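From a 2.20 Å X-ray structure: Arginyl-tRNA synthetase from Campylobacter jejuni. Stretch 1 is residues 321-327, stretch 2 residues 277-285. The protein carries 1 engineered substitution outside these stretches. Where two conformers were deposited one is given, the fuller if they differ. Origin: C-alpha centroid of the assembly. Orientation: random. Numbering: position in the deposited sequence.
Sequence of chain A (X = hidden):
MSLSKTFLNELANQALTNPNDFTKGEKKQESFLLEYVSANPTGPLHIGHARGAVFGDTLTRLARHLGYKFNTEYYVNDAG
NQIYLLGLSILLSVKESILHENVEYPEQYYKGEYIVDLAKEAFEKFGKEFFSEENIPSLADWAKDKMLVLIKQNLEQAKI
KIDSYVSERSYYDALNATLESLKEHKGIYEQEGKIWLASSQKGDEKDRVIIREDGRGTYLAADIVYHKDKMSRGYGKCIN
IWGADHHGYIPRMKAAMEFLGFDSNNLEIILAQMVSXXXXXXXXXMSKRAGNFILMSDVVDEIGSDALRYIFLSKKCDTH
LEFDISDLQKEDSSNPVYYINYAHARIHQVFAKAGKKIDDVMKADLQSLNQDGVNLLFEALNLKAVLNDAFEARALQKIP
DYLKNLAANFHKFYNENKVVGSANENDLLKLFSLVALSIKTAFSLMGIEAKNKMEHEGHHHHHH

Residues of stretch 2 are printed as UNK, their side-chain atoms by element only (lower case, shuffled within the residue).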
# COMPACT_ATOMS: atom_id res chain seq x y z
N LEU A 321 1.19 15.17 3.98
CA LEU A 321 1.62 14.58 5.23
C LEU A 321 3.06 14.98 5.51
O LEU A 321 3.95 14.81 4.68
CB LEU A 321 1.48 13.05 5.15
CG LEU A 321 1.60 12.12 6.37
CD1 LEU A 321 2.99 11.51 6.47
CD2 LEU A 321 1.18 12.77 7.70
N GLU A 322 3.27 15.55 6.70
CA GLU A 322 4.61 15.89 7.16
C GLU A 322 4.87 15.16 8.47
O GLU A 322 4.04 15.19 9.38
CB GLU A 322 4.73 17.40 7.37
CG GLU A 322 6.14 17.88 7.72
CD GLU A 322 6.16 19.27 8.33
OE1 GLU A 322 5.57 19.46 9.42
OE2 GLU A 322 6.77 20.17 7.72
N PHE A 323 6.01 14.49 8.56
CA PHE A 323 6.35 13.76 9.77
C PHE A 323 7.82 13.84 10.09
O PHE A 323 8.66 13.69 9.21
CB PHE A 323 5.90 12.30 9.69
CG PHE A 323 5.74 11.65 11.02
CD1 PHE A 323 4.52 11.71 11.70
CD2 PHE A 323 6.81 10.97 11.62
CE1 PHE A 323 4.37 11.11 12.95
CE2 PHE A 323 6.66 10.37 12.86
CZ PHE A 323 5.44 10.44 13.53
N ASP A 324 8.13 14.09 11.37
CA ASP A 324 9.50 14.06 11.86
C ASP A 324 9.78 12.71 12.51
O ASP A 324 9.15 12.35 13.50
CB ASP A 324 9.75 15.20 12.86
CG ASP A 324 11.24 15.55 13.00
OD1 ASP A 324 12.09 14.64 12.97
OD2 ASP A 324 11.55 16.75 13.15
N ILE A 325 10.76 12.00 11.95
CA ILE A 325 11.11 10.65 12.39
C ILE A 325 11.82 10.58 13.75
O ILE A 325 12.02 9.48 14.29
CB ILE A 325 11.93 9.89 11.31
CG1 ILE A 325 13.32 10.51 11.14
CG2 ILE A 325 11.15 9.82 9.99
CD1 ILE A 325 14.32 9.59 10.47
N SER A 326 12.21 11.74 14.28
CA SER A 326 12.85 11.84 15.59
C SER A 326 11.84 11.58 16.71
O SER A 326 12.22 11.30 17.85
CB SER A 326 13.50 13.21 15.76
OG SER A 326 12.53 14.24 15.69
N ASP A 327 10.55 11.69 16.37
CA ASP A 327 9.45 11.43 17.30
C ASP A 327 9.39 9.96 17.73
O ASP A 327 8.84 9.63 18.78
CB ASP A 327 8.12 11.85 16.68
CG ASP A 327 8.05 13.34 16.34
OD1 ASP A 327 6.96 13.80 15.95
OD2 ASP A 327 9.08 14.05 16.47
N UNK A 277 9.27 14.00 4.68
CA UNK A 277 9.94 13.37 5.81
C UNK A 277 10.96 14.30 6.41
O UNK A 277 11.74 14.93 5.70
c UNK A 277 9.74 10.81 5.29
c UNK A 277 10.53 9.71 4.60
c UNK A 277 10.61 12.06 5.39
c UNK A 277 9.25 10.35 6.67
N UNK A 278 10.95 14.39 7.74
CA UNK A 278 11.89 15.23 8.47
C UNK A 278 12.69 14.41 9.47
O UNK A 278 12.21 13.40 9.97
c UNK A 278 10.29 17.36 8.50
c UNK A 278 9.52 18.19 9.51
c UNK A 278 11.13 18.26 7.62
c UNK A 278 11.15 16.34 9.24
N UNK A 279 13.92 14.87 9.72
CA UNK A 279 14.72 14.39 10.85
C UNK A 279 15.36 15.60 11.53
O UNK A 279 16.10 16.36 10.89
c UNK A 279 15.78 13.39 10.40
c UNK A 279 18.37 11.24 10.69
c UNK A 279 16.46 12.67 11.56
c UNK A 279 17.97 12.55 11.35
n UNK A 279 18.49 10.14 11.68
N UNK A 280 15.06 15.76 12.82
CA UNK A 280 15.53 16.87 13.67
C UNK A 280 15.11 18.26 13.18
O UNK A 280 15.82 19.25 13.38
o UNK A 280 18.50 14.91 14.23
o UNK A 280 16.80 15.11 15.61
c UNK A 280 17.48 15.52 14.64
c UNK A 280 17.05 16.80 13.93
N UNK A 281 13.94 18.33 12.54
CA UNK A 281 13.39 19.58 12.03
C UNK A 281 13.80 19.92 10.60
O UNK A 281 13.26 20.85 9.99
N UNK A 282 14.77 19.17 10.08
CA UNK A 282 15.31 19.39 8.74
C UNK A 282 14.78 18.29 7.82
O UNK A 282 14.60 17.16 8.28
o UNK A 282 19.41 18.72 7.79
c UNK A 282 16.84 19.34 8.80
o UNK A 282 19.81 20.83 7.36
c UNK A 282 19.03 19.90 7.64
c UNK A 282 17.55 20.23 7.79
N UNK A 283 14.50 18.61 6.54
CA UNK A 283 14.14 17.59 5.54
C UNK A 283 15.12 16.42 5.45
O UNK A 283 16.34 16.64 5.44
c UNK A 283 14.44 19.96 5.96
c UNK A 283 14.71 19.71 4.52
c UNK A 283 14.10 18.38 4.22
N UNK A 284 14.57 15.21 5.40
CA UNK A 284 15.31 13.95 5.29
C UNK A 284 16.20 13.90 4.04
O UNK A 284 15.78 14.31 2.95
c UNK A 284 14.32 12.79 5.27
c UNK A 284 15.84 9.35 4.62
c UNK A 284 15.96 8.86 5.90
c UNK A 284 14.91 11.41 5.49
o UNK A 284 16.48 7.60 6.09
c UNK A 284 15.31 10.62 4.42
c UNK A 284 15.03 10.88 6.77
c UNK A 284 15.55 9.61 6.98
N UNK A 285 17.41 13.38 4.22
CA UNK A 285 18.39 13.20 3.14
C UNK A 285 19.44 12.15 3.54
O UNK A 285 19.33 11.52 4.59
c UNK A 285 21.48 16.85 4.77
c UNK A 285 19.70 15.25 3.99
n UNK A 285 22.10 15.81 5.65
c UNK A 285 19.08 14.53 2.80
c UNK A 285 20.77 16.24 3.56

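Position 277 carries four side-chain carbons, forked at the second, with no heteroatom. A branch end lies 3.9 Å from Ile325 CG2, an apolar contact, and the 277 CA sits 3.6 Å from Phe323 O. A fork one carbon beyond CB identifies Leu277.

Position 278 repeats that pattern: four carbons, forked at the second. One terminal carbon is 3.7 Å from Glu322 CD, and CB is 3.8 Å from Asp324 CG. This is Leu278. Its side chain and that of Asp324 lie on one face of the sheet, those of Leu277 and Phe323 on the other.

At 279, four carbons in a row end in a nitrogen, the signature of a lysine. The second carbon is 3.8 Å from Ile325 CG1, so the aliphatic part makes the contact; the nitrogen is hydrogen-bonded elsewhere in the structure. Lys279 opens a type I' turn that ends at 282.

Position 280 has two carbons, the second bearing two oxygens, hence Asp280. Its CA-to-CB bond points away from stretch 1, yet OD2 comes within 3.8 Å of Ser326 CB. Its phi/psi of 60/32° suits the turn.

No side-chain atom follows CA at 281. With phi/psi of 89/-10°, a CB would be jammed against the carbonyl O of Asp280, which by itself calls for glycine: Gly281.

Position 282 shows three carbons, the third carrying two oxygens, and its side chain makes no contact with stretch 1. It is Glu282, whose backbone N and O both pair with Lys279 to close the turn.

At 283, three carbons close a ring onto the backbone N, which defines Pro283; it does not touch stretch 1.

Position 284 has one carbon, then a six-carbon ring bearing an oxygen: Tyr284. Ile325 CD1 meets the ring edge, 3.7 Å from CE1.

Position 285, four carbons ending in nitrogen, is Lys285, out of reach of stretch 1.

The contact extends a parallel pairing into a turn whose backbone NH groups are bound by one carboxylate. Strands 321-324 and 277-279 run at 20°, and Leu278 brackets Asp324: Leu278 N donates to Phe323 O (2.8 Å, 152°), and Ile325 N donates to Leu278 O (2.8 Å, 171°). Asp324 then reaches the turn, accepting from Gly281 N at OD2 (2.9 Å) and weakly from Asp280 N at OD1 (3.2 Å, 130°). Ser326 steadies that carboxylate, its OG donating to Asp324 OD1 (2.8 Å). Ile325 adds apolar packing against Leu277 and Tyr284, and 471 Å² is buried in all.

Stretch 2 (277-285) LLKDGEPYK
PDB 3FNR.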